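Side-chain contacts in hypothetical protein VPA1032 (Vibrio parahaemolyticus, PDB 1ZBP), which is of unknown function but belongs to the ImpE family, a name linked to bacterial type VI secretion gene clusters: residues A[192-196]-A[197-201]; A[6-10]-A[11-15]. One frame throughout, in Å; residues are numbered along the deposited sequence.

Contact 1 of 2, residues A[192-196]-A[197-201]; sequences VEFDI and DGLGE
Ile196 pairs with Gly200 across a tight antiparallel hairpin, its carbonyl O accepting two backbone N-H groups: Gly200 N is 2.9 Å and Leu199 N 3.2 Å from Ile196 O. Two residues facing one make this a classic beta bulge, set where strand 189-196 turns back toward strand 202-207. The two donors reach the oxygen differently: Gly200 N lies nearly along the C=O axis, whereas Leu199 N stands above the carbonyl plane. The return bond from Ile196 N to Gly200 O is weak. Positive phi at Gly198 and Gly200 carries the chain round the bend. On the side of the hairpin facing strand 165-169, Ile196 and Leu199 lie side by side and point the same way, their CD1 atoms 3.5 Å apart. Ile196 achieves this with CG1 between its backbone N and carbonyl carbon (chi1 81°), and strand 165-169 adds Val168 and Phe166 to the apolar patch. Phe194 turns its ring edge to the returning chain, CD1 being 4.1 Å from Gly200 O near the ring plane. Asp195 and Glu201 form the non-hydrogen-bonded pair beyond the bulge and share a face, with carboxylate planes 82° apart. Their like charges would be expected to repel mildly, since Asp195 OD1 is 4.2 Å from Glu201 OE2. Asp197 turns its carboxylate to Asn174 of the adjoining strand 173-178, which holds its OD2. Next to the bulge, on the strand side, Asp195 CA comes to 3.3 Å from Gly200 O in a CA-H...O contact.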
loop_
_atom_site.group_PDB
_atom_site.type_symbol
_atom_site.label_atom_id
_atom_site.label_comp_id
_atom_site.label_asym_id
_atom_site.label_seq_id
_atom_site.Cartn_x
_atom_site.Cartn_y
_atom_site.Cartn_z
ATOM N N VAL A 192 7.303 -8.145 0.984
ATOM C CA VAL A 192 7.106 -8.627 2.340
ATOM C C VAL A 192 6.901 -10.131 2.355
ATOM O O VAL A 192 6.361 -10.711 1.405
ATOM C CB VAL A 192 5.885 -7.949 3.022
ATOM C CG1 VAL A 192 6.106 -6.442 3.141
ATOM C CG2 VAL A 192 4.620 -8.238 2.245
ATOM N N GLU A 193 7.373 -10.754 3.428
ATOM C CA GLU A 193 7.242 -12.193 3.645
ATOM C C GLU A 193 6.286 -12.295 4.821
ATOM O O GLU A 193 6.509 -11.650 5.843
ATOM C CB GLU A 193 8.585 -12.817 4.050
ATOM C CG GLU A 193 9.194 -13.786 3.034
ATOM C CD GLU A 193 10.441 -13.223 2.365
ATOM O OE1 GLU A 193 11.343 -12.738 3.096
ATOM O OE2 GLU A 193 10.522 -13.280 1.114
ATOM N N PHE A 194 5.231 -13.090 4.688
ATOM C CA PHE A 194 4.269 -13.220 5.771
ATOM C C PHE A 194 3.813 -14.657 6.033
ATOM O O PHE A 194 4.318 -15.618 5.442
ATOM C CB PHE A 194 3.050 -12.349 5.466
ATOM C CG PHE A 194 2.426 -12.634 4.133
ATOM C CD1 PHE A 194 1.683 -13.792 3.926
ATOM C CD2 PHE A 194 2.585 -11.754 3.077
ATOM C CE1 PHE A 194 1.102 -14.062 2.679
ATOM C CE2 PHE A 194 2.010 -12.014 1.831
ATOM C CZ PHE A 194 1.271 -13.165 1.632
ATOM N N ASP A 195 2.856 -14.774 6.946
ATOM C CA ASP A 195 2.248 -16.035 7.352
ATOM C C ASP A 195 0.986 -15.593 8.063
ATOM O O ASP A 195 1.008 -15.318 9.258
ATOM C CB ASP A 195 3.159 -16.799 8.320
ATOM C CG ASP A 195 2.493 -18.046 8.904
ATOM O OD1 ASP A 195 3.174 -18.787 9.649
ATOM O OD2 ASP A 195 1.296 -18.291 8.630
ATOM N N ILE A 196 -0.105 -15.489 7.313
ATOM C CA ILE A 196 -1.370 -15.060 7.889
ATOM C C ILE A 196 -2.410 -16.169 7.759
ATOM O O ILE A 196 -2.348 -16.994 6.846
ATOM C CB ILE A 196 -1.907 -13.758 7.202
ATOM C CG1 ILE A 196 -2.603 -14.094 5.895
ATOM C CG2 ILE A 196 -0.745 -12.800 6.890
ATOM C CD1 ILE A 196 -4.018 -13.571 5.820
ATOM N N ASP A 197 -3.361 -16.177 8.684
ATOM C CA ASP A 197 -4.438 -17.152 8.680
ATOM C C ASP A 197 -5.251 -16.963 7.411
ATOM O O ASP A 197 -5.644 -15.843 7.086
ATOM C CB ASP A 197 -5.322 -16.936 9.908
ATOM C CG ASP A 197 -4.545 -17.063 11.203
ATOM O OD1 ASP A 197 -5.000 -16.527 12.243
ATOM O OD2 ASP A 197 -3.478 -17.716 11.172
ATOM N N GLY A 198 -5.494 -18.055 6.691
ATOM C CA GLY A 198 -6.274 -17.964 5.469
ATOM C C GLY A 198 -5.445 -17.907 4.197
ATOM O O GLY A 198 -5.999 -17.950 3.091
ATOM N N LEU A 199 -4.124 -17.804 4.349
ATOM C CA LEU A 199 -3.207 -17.746 3.207
ATOM C C LEU A 199 -1.939 -18.560 3.472
ATOM O O LEU A 199 -1.197 -18.880 2.544
ATOM C CB LEU A 199 -2.816 -16.294 2.902
ATOM C CG LEU A 199 -3.933 -15.310 2.535
ATOM C CD1 LEU A 199 -3.370 -13.900 2.413
ATOM C CD2 LEU A 199 -4.589 -15.746 1.243
ATOM N N GLY A 200 -1.699 -18.898 4.737
ATOM C CA GLY A 200 -0.514 -19.663 5.086
ATOM C C GLY A 200 0.737 -18.848 4.837
ATOM O O GLY A 200 0.688 -17.617 4.879
ATOM N N GLU A 201 1.861 -19.510 4.585
ATOM C CA GLU A 201 3.107 -18.789 4.321
ATOM C C GLU A 201 3.128 -18.296 2.880
ATOM O O GLU A 201 2.855 -19.053 1.949
ATOM C CB GLU A 201 4.316 -19.687 4.564
ATOM C CG GLU A 201 4.375 -20.241 5.975
ATOM C CD GLU A 201 5.757 -20.764 6.342
ATOM O OE1 GLU A 201 6.294 -21.600 5.583
ATOM O OE2 GLU A 201 6.298 -20.344 7.390
#

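Contact 2 of 2, residues A[6-10]-A[11-15]; sequences NALSE and GQLQQ
With chi1 at 167°, Gln15 swings CG away from its own backbone N and then runs on extended, which lays its amide end against the methyl group of Ala7; Leu8 and Leu13, with nearly matching torsions (chi1 -167° and -168°), send their CD1 methyls to within 4.1 Å of each other. Gln15 OE1 comes 3.3 Å from Ala7 CB, and its CG and CD also press on that methyl. The leucines lie side by side and point the same way. The backbone beside these contacts closes in a Schellman motif that ends helix 4-7. Gln12 N donates to Ala7 O at 2.9 Å, while Gly11 N makes a weak bond to Leu8 O at 3.3 Å, closing the type I turn from Leu8 to Gly11. Gly11 is the C-prime residue, and its positive phi reverses the chain. Gln12 occupies the N-cap position of the next helix; its side chain folds back at chi2, and NE2 gives a weak bond of 3.3 Å to Glu10 O across the turn. The corner is thus the joint between two consecutive helices. Leu8 O also accepts from Arg222. Leu13 and Leu8 both extend to helix 31-44, on Ile43 and Leu40, and both touch Leu220 just after helix 216-219, so the leucine pair ties the N-terminal helices to a later part of the chain.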
loop_
_atom_site.group_PDB
_atom_site.type_symbol
_atom_site.label_atom_id
_atom_site.label_comp_id
_atom_site.label_asym_id
_atom_site.label_seq_id
_atom_site.Cartn_x
_atom_site.Cartn_y
_atom_site.Cartn_z
ATOM N N ASN A 6 18.838 13.333 -9.846
ATOM C CA ASN A 6 19.181 14.448 -8.973
ATOM C C ASN A 6 17.886 15.193 -8.642
ATOM O O ASN A 6 17.726 15.736 -7.545
ATOM C CB ASN A 6 20.170 15.380 -9.683
ATOM C CG ASN A 6 21.283 15.870 -8.765
ATOM O OD1 ASN A 6 21.064 16.707 -7.884
ATOM N ND2 ASN A 6 22.489 15.339 -8.967
ATOM N N ALA A 7 16.955 15.210 -9.590
ATOM C CA ALA A 7 15.681 15.875 -9.365
ATOM C C ALA A 7 14.865 15.050 -8.376
ATOM O O ALA A 7 14.025 15.585 -7.658
ATOM C CB ALA A 7 14.928 16.028 -10.681
ATOM N N LEU A 8 15.120 13.744 -8.347
ATOM C CA LEU A 8 14.415 12.839 -7.442
ATOM C C LEU A 8 14.931 13.000 -6.008
ATOM O O LEU A 8 14.213 12.719 -5.047
ATOM C CB LEU A 8 14.585 11.383 -7.898
ATOM C CG LEU A 8 13.679 10.325 -7.251
ATOM C CD1 LEU A 8 12.232 10.599 -7.632
ATOM C CD2 LEU A 8 14.084 8.926 -7.717
ATOM N N SER A 9 16.178 13.445 -5.865
ATOM C CA SER A 9 16.759 13.665 -4.538
ATOM C C SER A 9 16.159 14.934 -3.929
ATOM O O SER A 9 16.077 15.073 -2.710
ATOM C CB SER A 9 18.284 13.824 -4.624
ATOM O OG SER A 9 18.923 12.600 -4.932
ATOM N N GLU A 10 15.748 15.860 -4.790
ATOM C CA GLU A 10 15.159 17.108 -4.337
ATOM C C GLU A 10 13.662 16.940 -4.145
ATOM O O GLU A 10 12.914 17.923 -4.121
ATOM C CB GLU A 10 15.425 18.228 -5.346
ATOM C CG GLU A 10 16.904 18.543 -5.568
ATOM C CD GLU A 10 17.681 18.697 -4.266
ATOM O OE1 GLU A 10 18.120 17.662 -3.711
ATOM O OE2 GLU A 10 17.840 19.847 -3.794
ATOM N N GLY A 11 13.229 15.689 -4.026
ATOM C CA GLY A 11 11.820 15.397 -3.838
ATOM C C GLY A 11 10.956 15.879 -4.983
ATOM O O GLY A 11 9.757 16.086 -4.815
ATOM N N GLN A 12 11.560 16.064 -6.152
ATOM C CA GLN A 12 10.811 16.531 -7.313
ATOM C C GLN A 12 10.444 15.354 -8.219
ATOM O O GLN A 12 11.239 14.937 -9.065
ATOM C CB GLN A 12 11.635 17.556 -8.096
ATOM C CG GLN A 12 10.814 18.736 -8.595
ATOM C CD GLN A 12 10.391 19.668 -7.469
ATOM O OE1 GLN A 12 9.528 20.531 -7.652
ATOM N NE2 GLN A 12 11.007 19.505 -6.299
ATOM N N LEU A 13 9.236 14.827 -8.032
ATOM C CA LEU A 13 8.756 13.691 -8.807
ATOM C C LEU A 13 8.362 14.091 -10.223
ATOM O O LEU A 13 8.780 13.451 -11.183
ATOM C CB LEU A 13 7.559 13.033 -8.108
ATOM C CG LEU A 13 7.126 11.665 -8.656
ATOM C CD1 LEU A 13 8.256 10.661 -8.479
ATOM C CD2 LEU A 13 5.882 11.185 -7.931
ATOM N N GLN A 14 7.566 15.145 -10.361
ATOM C CA GLN A 14 7.148 15.584 -11.684
ATOM C C GLN A 14 8.352 15.896 -12.573
ATOM O O GLN A 14 8.426 15.431 -13.712
ATOM C CB GLN A 14 6.243 16.809 -11.580
ATOM C CG GLN A 14 4.987 16.571 -10.761
ATOM C CD GLN A 14 4.263 15.299 -11.159
ATOM O OE1 GLN A 14 4.708 14.194 -10.840
ATOM N NE2 GLN A 14 3.148 15.444 -11.873
ATOM N N GLN A 15 9.296 16.678 -12.049
ATOM C CA GLN A 15 10.498 17.042 -12.799
ATOM C C GLN A 15 11.303 15.809 -13.204
ATOM O O GLN A 15 11.793 15.722 -14.329
ATOM C CB GLN A 15 11.383 17.991 -11.967
ATOM C CG GLN A 15 12.806 18.184 -12.516
ATOM C CD GLN A 15 13.649 19.159 -11.693
ATOM O OE1 GLN A 15 13.679 19.089 -10.463
ATOM N NE2 GLN A 15 14.356 20.056 -12.375
#

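How the contacts relate
The two sites are remote, with centres 36 Å apart, nearest atoms about 20 Å apart, and they lie on opposite sides of the chain's centre. Contact 2 comes first, joining helix 4-7 to helix 13-25 at the start of the N-terminal helices. Contact 1 comes much later, within the part of the chain that matches the ImpE family, joining strands 189-196 and 202-207 at one border of an eight-stranded antiparallel sheet. They share no helix or strand. Both are local chain reversals that use glycines with positive phi, one ending a helix and the other bending a hairpin. Together they mark the helical and the sheet-rich parts of this alpha-beta protein.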